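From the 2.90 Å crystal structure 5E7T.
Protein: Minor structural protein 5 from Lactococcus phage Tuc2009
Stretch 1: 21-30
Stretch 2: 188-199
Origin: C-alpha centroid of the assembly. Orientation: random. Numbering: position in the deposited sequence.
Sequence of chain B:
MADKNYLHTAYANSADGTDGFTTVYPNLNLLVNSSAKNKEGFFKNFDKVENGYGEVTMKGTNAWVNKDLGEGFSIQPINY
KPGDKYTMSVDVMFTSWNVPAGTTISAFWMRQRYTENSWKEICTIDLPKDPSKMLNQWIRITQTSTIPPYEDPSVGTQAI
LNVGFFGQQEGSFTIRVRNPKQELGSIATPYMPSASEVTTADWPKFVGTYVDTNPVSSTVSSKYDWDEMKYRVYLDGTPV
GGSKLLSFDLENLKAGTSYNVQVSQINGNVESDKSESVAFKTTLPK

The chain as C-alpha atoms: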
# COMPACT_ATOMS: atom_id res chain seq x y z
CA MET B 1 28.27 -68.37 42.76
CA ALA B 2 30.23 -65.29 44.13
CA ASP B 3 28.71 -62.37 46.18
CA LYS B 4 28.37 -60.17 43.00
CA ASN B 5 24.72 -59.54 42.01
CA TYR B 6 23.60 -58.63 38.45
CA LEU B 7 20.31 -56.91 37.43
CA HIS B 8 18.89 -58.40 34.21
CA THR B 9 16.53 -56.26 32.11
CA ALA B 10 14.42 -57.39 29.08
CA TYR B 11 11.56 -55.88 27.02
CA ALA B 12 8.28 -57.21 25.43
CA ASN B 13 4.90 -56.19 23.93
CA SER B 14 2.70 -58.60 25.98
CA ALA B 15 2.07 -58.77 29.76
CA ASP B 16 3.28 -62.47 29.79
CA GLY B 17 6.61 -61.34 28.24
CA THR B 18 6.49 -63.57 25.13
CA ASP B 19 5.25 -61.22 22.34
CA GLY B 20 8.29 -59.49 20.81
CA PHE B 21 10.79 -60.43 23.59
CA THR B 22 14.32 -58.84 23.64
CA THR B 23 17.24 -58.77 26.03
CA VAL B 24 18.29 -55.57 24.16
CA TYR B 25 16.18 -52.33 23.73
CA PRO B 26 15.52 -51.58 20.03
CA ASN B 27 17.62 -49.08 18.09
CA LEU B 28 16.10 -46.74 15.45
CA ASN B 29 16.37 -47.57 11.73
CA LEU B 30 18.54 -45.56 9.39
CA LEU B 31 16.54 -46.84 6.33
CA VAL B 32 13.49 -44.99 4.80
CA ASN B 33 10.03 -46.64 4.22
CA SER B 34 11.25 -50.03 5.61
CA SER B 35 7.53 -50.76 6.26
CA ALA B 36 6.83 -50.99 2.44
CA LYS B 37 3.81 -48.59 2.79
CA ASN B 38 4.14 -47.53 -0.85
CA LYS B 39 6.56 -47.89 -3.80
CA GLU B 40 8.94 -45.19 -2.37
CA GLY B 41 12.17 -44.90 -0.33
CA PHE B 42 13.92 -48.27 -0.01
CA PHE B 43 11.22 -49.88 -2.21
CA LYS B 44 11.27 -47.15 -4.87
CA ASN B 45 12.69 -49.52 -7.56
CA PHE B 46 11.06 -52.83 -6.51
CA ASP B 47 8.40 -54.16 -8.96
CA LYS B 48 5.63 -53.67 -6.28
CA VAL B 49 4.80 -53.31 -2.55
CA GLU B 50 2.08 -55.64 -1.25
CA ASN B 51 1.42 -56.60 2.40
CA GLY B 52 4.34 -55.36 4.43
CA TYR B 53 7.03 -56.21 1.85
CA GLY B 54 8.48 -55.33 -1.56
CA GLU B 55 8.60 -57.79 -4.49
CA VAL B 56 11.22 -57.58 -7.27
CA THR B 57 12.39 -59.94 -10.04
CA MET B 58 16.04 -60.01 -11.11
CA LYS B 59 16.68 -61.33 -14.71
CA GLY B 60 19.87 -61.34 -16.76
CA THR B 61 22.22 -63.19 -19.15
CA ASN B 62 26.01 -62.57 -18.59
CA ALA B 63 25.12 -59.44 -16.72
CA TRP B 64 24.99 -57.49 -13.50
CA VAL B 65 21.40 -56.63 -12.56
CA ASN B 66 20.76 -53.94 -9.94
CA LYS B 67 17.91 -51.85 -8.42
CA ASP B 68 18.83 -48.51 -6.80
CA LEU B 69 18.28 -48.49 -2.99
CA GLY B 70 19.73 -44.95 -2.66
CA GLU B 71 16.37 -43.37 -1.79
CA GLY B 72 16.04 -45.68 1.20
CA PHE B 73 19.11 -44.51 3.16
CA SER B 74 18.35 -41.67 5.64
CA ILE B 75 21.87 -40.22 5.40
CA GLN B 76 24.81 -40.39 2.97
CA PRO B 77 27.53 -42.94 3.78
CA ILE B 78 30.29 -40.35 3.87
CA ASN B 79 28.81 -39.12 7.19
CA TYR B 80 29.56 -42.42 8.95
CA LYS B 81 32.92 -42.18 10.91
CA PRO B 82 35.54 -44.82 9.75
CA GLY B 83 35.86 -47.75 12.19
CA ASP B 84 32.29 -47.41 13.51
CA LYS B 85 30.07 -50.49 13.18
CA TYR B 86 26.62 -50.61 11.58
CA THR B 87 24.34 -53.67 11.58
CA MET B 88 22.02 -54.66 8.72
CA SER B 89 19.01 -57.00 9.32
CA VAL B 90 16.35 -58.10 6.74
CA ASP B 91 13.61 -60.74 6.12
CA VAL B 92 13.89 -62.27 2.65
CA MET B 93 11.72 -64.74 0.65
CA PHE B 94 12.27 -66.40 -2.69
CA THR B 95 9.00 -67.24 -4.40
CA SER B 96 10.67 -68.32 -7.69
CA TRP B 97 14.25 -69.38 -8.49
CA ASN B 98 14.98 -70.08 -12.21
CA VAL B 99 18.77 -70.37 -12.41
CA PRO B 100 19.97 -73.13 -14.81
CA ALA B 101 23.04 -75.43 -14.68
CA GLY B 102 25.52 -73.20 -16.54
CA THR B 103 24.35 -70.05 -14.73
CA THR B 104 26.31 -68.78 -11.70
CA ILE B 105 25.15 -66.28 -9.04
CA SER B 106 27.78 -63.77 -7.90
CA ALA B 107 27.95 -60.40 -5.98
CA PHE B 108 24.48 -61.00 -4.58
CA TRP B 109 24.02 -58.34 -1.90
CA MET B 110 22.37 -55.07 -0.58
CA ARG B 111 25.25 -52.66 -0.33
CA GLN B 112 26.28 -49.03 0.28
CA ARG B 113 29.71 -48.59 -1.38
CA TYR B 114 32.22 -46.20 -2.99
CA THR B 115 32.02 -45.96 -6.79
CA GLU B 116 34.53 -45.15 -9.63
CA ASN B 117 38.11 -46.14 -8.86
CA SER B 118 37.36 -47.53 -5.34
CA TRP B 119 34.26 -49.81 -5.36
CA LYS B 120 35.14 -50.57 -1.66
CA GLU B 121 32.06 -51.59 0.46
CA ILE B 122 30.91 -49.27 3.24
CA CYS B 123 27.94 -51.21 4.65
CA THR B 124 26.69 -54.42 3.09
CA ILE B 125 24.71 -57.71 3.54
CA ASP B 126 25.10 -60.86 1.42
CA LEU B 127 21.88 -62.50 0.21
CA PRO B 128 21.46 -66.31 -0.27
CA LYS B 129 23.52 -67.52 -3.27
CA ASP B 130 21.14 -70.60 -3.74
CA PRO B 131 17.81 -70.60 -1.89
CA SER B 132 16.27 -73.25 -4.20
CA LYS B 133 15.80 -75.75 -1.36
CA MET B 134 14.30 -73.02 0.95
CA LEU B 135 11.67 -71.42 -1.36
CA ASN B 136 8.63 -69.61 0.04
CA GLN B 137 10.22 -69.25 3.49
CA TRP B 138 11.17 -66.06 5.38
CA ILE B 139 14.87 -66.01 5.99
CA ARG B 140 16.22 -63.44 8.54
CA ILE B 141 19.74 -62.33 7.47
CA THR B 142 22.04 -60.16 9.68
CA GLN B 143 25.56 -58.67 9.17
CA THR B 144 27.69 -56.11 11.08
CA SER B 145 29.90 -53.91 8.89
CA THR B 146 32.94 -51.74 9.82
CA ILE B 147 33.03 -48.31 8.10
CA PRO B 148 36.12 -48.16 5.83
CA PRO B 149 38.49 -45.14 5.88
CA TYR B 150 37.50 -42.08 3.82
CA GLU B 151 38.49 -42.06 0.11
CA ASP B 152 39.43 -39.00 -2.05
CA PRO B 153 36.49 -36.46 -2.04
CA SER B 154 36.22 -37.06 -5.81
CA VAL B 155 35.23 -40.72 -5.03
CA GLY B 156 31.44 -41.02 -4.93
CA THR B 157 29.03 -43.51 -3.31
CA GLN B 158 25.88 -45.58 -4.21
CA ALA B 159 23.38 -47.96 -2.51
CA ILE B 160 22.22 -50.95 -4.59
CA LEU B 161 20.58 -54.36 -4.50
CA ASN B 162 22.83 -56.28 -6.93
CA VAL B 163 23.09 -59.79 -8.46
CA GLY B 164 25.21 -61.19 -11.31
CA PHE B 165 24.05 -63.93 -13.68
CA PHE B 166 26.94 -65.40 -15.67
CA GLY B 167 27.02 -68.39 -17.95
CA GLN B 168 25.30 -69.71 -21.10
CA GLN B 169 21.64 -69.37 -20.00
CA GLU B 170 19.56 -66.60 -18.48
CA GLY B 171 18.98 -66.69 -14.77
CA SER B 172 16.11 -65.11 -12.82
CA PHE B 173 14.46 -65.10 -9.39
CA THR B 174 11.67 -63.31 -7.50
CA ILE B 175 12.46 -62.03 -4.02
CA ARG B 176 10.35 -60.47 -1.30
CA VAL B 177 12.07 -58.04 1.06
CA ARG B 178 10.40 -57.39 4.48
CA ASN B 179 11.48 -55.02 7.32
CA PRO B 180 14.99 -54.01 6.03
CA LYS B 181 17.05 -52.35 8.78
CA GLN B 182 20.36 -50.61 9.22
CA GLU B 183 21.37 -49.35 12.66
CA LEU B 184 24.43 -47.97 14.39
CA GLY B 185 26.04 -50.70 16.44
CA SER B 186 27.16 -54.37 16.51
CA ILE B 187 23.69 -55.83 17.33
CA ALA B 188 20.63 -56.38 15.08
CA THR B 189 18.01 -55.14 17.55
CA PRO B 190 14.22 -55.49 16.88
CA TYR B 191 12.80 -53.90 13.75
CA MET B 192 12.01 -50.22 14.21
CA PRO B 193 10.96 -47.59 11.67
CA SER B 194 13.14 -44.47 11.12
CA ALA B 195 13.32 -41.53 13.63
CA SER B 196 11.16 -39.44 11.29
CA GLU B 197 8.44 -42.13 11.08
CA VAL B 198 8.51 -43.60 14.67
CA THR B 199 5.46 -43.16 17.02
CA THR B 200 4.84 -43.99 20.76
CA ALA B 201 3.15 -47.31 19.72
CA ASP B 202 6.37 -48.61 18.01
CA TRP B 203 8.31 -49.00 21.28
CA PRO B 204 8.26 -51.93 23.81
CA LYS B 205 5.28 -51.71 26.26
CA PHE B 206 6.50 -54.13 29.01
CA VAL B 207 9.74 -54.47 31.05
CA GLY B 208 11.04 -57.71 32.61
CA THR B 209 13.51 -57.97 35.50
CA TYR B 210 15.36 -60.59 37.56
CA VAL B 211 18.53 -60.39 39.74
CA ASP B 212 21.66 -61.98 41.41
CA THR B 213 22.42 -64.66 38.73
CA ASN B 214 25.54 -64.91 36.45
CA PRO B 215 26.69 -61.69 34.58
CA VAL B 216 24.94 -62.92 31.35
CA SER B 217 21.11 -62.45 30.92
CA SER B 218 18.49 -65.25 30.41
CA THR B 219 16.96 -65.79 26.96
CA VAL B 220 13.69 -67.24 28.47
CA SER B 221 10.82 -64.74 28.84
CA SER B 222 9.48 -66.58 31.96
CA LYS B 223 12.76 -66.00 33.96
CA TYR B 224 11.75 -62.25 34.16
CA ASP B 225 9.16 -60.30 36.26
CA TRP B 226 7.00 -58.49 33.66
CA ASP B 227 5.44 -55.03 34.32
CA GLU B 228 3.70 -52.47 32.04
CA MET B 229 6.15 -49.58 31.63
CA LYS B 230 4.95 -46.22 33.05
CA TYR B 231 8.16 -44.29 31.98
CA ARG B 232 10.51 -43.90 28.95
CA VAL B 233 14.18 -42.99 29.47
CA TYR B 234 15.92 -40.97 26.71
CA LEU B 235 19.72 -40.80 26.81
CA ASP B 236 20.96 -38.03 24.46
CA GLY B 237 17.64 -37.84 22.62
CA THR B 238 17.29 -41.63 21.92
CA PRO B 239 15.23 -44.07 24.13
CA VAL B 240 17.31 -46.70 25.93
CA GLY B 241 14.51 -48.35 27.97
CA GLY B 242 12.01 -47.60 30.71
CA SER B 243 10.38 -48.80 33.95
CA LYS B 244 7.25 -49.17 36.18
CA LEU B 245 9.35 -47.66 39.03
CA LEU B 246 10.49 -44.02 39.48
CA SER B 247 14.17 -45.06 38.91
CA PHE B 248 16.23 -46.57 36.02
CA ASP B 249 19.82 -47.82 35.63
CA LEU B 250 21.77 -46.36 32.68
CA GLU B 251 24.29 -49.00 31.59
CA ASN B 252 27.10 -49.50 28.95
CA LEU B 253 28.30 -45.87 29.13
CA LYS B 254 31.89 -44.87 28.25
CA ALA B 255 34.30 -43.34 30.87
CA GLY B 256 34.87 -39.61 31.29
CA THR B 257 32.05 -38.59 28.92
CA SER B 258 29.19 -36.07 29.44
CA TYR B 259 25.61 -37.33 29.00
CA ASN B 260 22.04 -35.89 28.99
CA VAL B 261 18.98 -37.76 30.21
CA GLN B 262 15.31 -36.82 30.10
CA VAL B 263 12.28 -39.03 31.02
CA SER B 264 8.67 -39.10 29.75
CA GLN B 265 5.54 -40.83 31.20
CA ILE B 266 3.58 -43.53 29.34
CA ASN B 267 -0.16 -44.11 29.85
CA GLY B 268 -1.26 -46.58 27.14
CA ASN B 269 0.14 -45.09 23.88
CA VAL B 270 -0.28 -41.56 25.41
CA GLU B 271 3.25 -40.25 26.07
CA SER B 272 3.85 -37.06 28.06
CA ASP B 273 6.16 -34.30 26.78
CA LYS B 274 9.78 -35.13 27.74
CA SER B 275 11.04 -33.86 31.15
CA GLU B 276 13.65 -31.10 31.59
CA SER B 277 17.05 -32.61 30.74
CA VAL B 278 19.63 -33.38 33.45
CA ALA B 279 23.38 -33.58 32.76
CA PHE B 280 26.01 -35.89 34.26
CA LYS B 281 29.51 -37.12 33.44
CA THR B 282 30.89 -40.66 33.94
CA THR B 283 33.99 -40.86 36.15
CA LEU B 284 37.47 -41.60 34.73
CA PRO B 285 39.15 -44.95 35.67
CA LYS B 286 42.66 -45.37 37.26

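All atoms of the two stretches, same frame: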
# COMPACT_ATOMS: atom_id res chain seq x y z
N PHE B 21 9.72 -60.37 22.59
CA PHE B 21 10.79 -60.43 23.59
C PHE B 21 12.19 -60.01 23.08
O PHE B 21 12.60 -60.44 22.00
CB PHE B 21 10.85 -61.85 24.19
CG PHE B 21 11.93 -62.08 25.23
CD1 PHE B 21 11.73 -61.72 26.55
CD2 PHE B 21 13.13 -62.68 24.89
CE1 PHE B 21 12.74 -61.89 27.50
CE2 PHE B 21 14.13 -62.89 25.84
CZ PHE B 21 13.93 -62.49 27.14
N THR B 22 12.92 -59.21 23.89
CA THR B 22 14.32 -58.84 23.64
C THR B 22 15.05 -58.60 24.91
O THR B 22 14.49 -58.04 25.85
CB THR B 22 14.54 -57.60 22.80
OG1 THR B 22 13.32 -57.10 22.29
CG2 THR B 22 15.55 -57.84 21.71
N THR B 23 16.33 -58.99 24.92
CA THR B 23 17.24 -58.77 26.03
C THR B 23 17.92 -57.42 25.80
O THR B 23 18.58 -56.91 26.70
CB THR B 23 18.24 -59.92 26.12
OG1 THR B 23 18.73 -60.20 24.81
CG2 THR B 23 17.63 -61.17 26.74
N VAL B 24 17.71 -56.84 24.59
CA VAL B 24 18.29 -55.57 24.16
C VAL B 24 17.22 -54.60 23.61
O VAL B 24 16.45 -54.99 22.74
CB VAL B 24 19.46 -55.78 23.18
CG1 VAL B 24 19.06 -56.66 22.00
CG2 VAL B 24 20.02 -54.46 22.69
N TYR B 25 17.16 -53.35 24.15
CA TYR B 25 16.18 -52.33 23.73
C TYR B 25 16.40 -51.97 22.26
O TYR B 25 17.56 -51.84 21.83
CB TYR B 25 16.26 -51.07 24.62
CG TYR B 25 15.00 -50.22 24.61
CD1 TYR B 25 13.85 -50.66 25.24
CD2 TYR B 25 14.98 -48.97 24.01
CE1 TYR B 25 12.69 -49.89 25.25
CE2 TYR B 25 13.82 -48.19 24.00
CZ TYR B 25 12.68 -48.65 24.63
OH TYR B 25 11.51 -47.92 24.66
N PRO B 26 15.32 -51.83 21.45
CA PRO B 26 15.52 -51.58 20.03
C PRO B 26 16.13 -50.23 19.69
O PRO B 26 15.86 -49.23 20.36
CB PRO B 26 14.12 -51.78 19.43
CG PRO B 26 13.20 -51.59 20.50
CD PRO B 26 13.89 -52.02 21.76
N ASN B 27 16.98 -50.25 18.67
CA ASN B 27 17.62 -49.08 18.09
C ASN B 27 16.80 -48.63 16.89
O ASN B 27 16.19 -49.47 16.21
CB ASN B 27 19.02 -49.44 17.63
CG ASN B 27 20.04 -49.53 18.71
OD1 ASN B 27 20.12 -48.68 19.59
ND2 ASN B 27 20.91 -50.51 18.59
N LEU B 28 16.80 -47.32 16.60
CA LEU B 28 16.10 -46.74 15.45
C LEU B 28 16.76 -47.13 14.12
O LEU B 28 17.97 -47.33 14.05
CB LEU B 28 16.01 -45.21 15.57
CG LEU B 28 14.94 -44.64 16.48
CD1 LEU B 28 15.19 -43.18 16.74
CD2 LEU B 28 13.53 -44.86 15.90
N ASN B 29 15.95 -47.21 13.07
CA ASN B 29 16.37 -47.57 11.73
C ASN B 29 16.92 -46.36 11.07
O ASN B 29 16.42 -45.24 11.26
CB ASN B 29 15.15 -48.06 10.93
CG ASN B 29 15.43 -49.00 9.79
OD1 ASN B 29 16.49 -48.97 9.15
ND2 ASN B 29 14.50 -49.90 9.53
N LEU B 30 17.92 -46.59 10.22
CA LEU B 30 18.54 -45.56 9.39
C LEU B 30 17.98 -45.64 7.96
O LEU B 30 18.23 -44.75 7.17
CB LEU B 30 20.06 -45.65 9.43
CG LEU B 30 20.68 -45.18 10.74
CD1 LEU B 30 22.06 -45.74 10.91
CD2 LEU B 30 20.71 -43.71 10.81
N ALA B 188 21.85 -56.47 15.88
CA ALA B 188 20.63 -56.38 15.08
C ALA B 188 19.52 -56.46 16.10
O ALA B 188 19.17 -57.57 16.55
CB ALA B 188 20.55 -57.55 14.10
N THR B 189 19.06 -55.28 16.55
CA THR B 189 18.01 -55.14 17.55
C THR B 189 16.66 -55.22 16.83
O THR B 189 16.65 -55.18 15.58
CB THR B 189 18.19 -53.85 18.37
OG1 THR B 189 17.87 -52.71 17.57
CG2 THR B 189 19.59 -53.72 18.99
N PRO B 190 15.51 -55.34 17.57
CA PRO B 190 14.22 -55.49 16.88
C PRO B 190 13.91 -54.41 15.87
O PRO B 190 14.35 -53.26 16.00
CB PRO B 190 13.22 -55.54 18.02
CG PRO B 190 13.97 -56.14 19.14
CD PRO B 190 15.32 -55.48 19.03
N TYR B 191 13.19 -54.80 14.82
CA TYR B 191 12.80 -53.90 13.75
C TYR B 191 12.17 -52.65 14.35
O TYR B 191 11.35 -52.73 15.25
CB TYR B 191 11.81 -54.56 12.78
CG TYR B 191 11.22 -53.57 11.79
CD1 TYR B 191 11.95 -53.15 10.68
CD2 TYR B 191 10.01 -52.95 12.05
CE1 TYR B 191 11.45 -52.17 9.82
CE2 TYR B 191 9.49 -51.99 11.18
CZ TYR B 191 10.22 -51.60 10.07
OH TYR B 191 9.68 -50.67 9.22
N MET B 192 12.58 -51.50 13.84
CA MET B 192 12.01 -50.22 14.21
C MET B 192 11.96 -49.39 12.97
O MET B 192 12.85 -49.52 12.12
CB MET B 192 12.88 -49.50 15.26
CG MET B 192 12.78 -50.09 16.63
SD MET B 192 11.15 -49.93 17.36
CE MET B 192 11.06 -48.21 17.57
N PRO B 193 10.95 -48.49 12.83
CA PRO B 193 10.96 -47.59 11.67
C PRO B 193 12.03 -46.50 11.89
O PRO B 193 12.77 -46.55 12.87
CB PRO B 193 9.55 -47.04 11.66
CG PRO B 193 9.13 -47.08 13.09
CD PRO B 193 9.81 -48.22 13.73
N SER B 194 12.15 -45.53 10.95
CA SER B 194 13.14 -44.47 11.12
C SER B 194 12.69 -43.45 12.17
O SER B 194 11.53 -43.45 12.56
CB SER B 194 13.48 -43.84 9.78
OG SER B 194 12.63 -42.78 9.35
N ALA B 195 13.61 -42.60 12.66
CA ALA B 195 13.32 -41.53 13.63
C ALA B 195 12.18 -40.62 13.14
O ALA B 195 11.29 -40.26 13.92
CB ALA B 195 14.56 -40.70 13.86
N SER B 196 12.20 -40.28 11.85
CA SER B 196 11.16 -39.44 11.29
C SER B 196 9.79 -40.12 11.16
O SER B 196 8.80 -39.43 10.95
CB SER B 196 11.60 -38.84 9.96
OG SER B 196 11.11 -39.59 8.87
N GLU B 197 9.72 -41.46 11.26
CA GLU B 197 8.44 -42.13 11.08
C GLU B 197 7.91 -42.80 12.36
O GLU B 197 6.71 -43.07 12.45
CB GLU B 197 8.44 -43.09 9.87
CG GLU B 197 9.69 -43.91 9.65
CD GLU B 197 9.91 -44.41 8.23
OE1 GLU B 197 9.81 -45.65 8.02
OE2 GLU B 197 10.18 -43.57 7.34
N VAL B 198 8.79 -42.99 13.38
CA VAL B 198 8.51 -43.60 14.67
C VAL B 198 7.41 -42.84 15.47
O VAL B 198 7.31 -41.62 15.41
CB VAL B 198 9.82 -43.83 15.50
CG1 VAL B 198 10.44 -42.53 15.97
CG2 VAL B 198 9.61 -44.80 16.66
N THR B 199 6.55 -43.61 16.16
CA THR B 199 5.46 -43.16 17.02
C THR B 199 5.65 -43.84 18.40
O THR B 199 6.49 -44.73 18.53
CB THR B 199 4.11 -43.56 16.41
OG1 THR B 199 3.97 -44.99 16.48
CG2 THR B 199 3.94 -43.09 15.00

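The residues of 21-30 and 188-199 that touch are at least 162 positions apart in sequence, yet Pro26 to Asn29 runs beside Thr189 to Ser194, both extended there, after which the second stretch turns; neither stretch forms a regular helix or strand. The C-alpha register gives the alignment: CA of Pro26 lies 5.0 Å from CA of Thr189, CA of Leu28 is 5.5 Å from CA of Met192, and CA of Asn29 is 4.5 Å from CA of Ser194. Both numberings rise together along this series, so the segments travel in the same direction. Their contact buries 639 Å², both sides summed.

Three hydrogen bonds hold the pair together, and only one joins backbone to backbone. The shortest runs from N of Asn27 to OG1 of Thr189, 2.8 Å with an N-H...O angle of 171°, close to linear. Thr189 points its CA-to-CB bond toward the first stretch, and its chi1 of 72° (p) places OG1 in line with that amide. The same side chain also serves an apolar contact: its CG2 lies 3.8 Å from CG2 of Val24, whose chi1 is 53° (p). The hydroxyl and methyl thus meet different neighbours.

Further along, N of Asn29 donates to O of Pro193 at 3.3 Å and 163°, well aligned but long. Asn29 adds a side-chain bond, ND2 to O of Met192, at 3.1 Å and a more bent 142°. Its CA-to-CB bond points toward the second stretch, and with chi1 of -154° (t) and chi2 of -31° the amide reaches that carbonyl while CB sits just 3.0 Å from the same O of Met192, a tight approach. ND2 also lies 3.8 Å from CE1 of Tyr191, approaching the ring obliquely. On the acceptor side, O of Asn29 receives a CA-H...O contact from CA of Ser194, 3.4 Å with 150° at the hydrogen.

Between these polar anchors the packing is apolar. Pro26 sets CB 3.5 Å from CG of Met192 and 3.9 Å from CD of Pro190, the rigid ring offering a compact surface to both. Met192 points toward the first stretch and folds through three successive m rotamers (-74°, -65°, -68°), so the chain curls rather than extends. Its CE ends 4.5 Å from CD2 of Leu28, a looser contact than the one made by CG.

Leu28 shows how a rotamer can redirect a side chain. Its CA-to-CB bond points sideways, but chi1 of -80° (m) and chi2 of 166° (t) bring its end nearer the second stretch: CD1 lies 3.9 Å from CB of Ala195, and CD2 lies 3.9 Å from CB of Val198. The turn there is supported internally, since O of Ser194 accepts from both N of Glu197 (3.0 Å) and N of Val198 (2.9 Å). That local fold helps place Ala195 and Val198 around the one leucine.

At the other end, Thr22 OG1 approaches CG of Pro190 at 3.4 Å, a van der Waals contact.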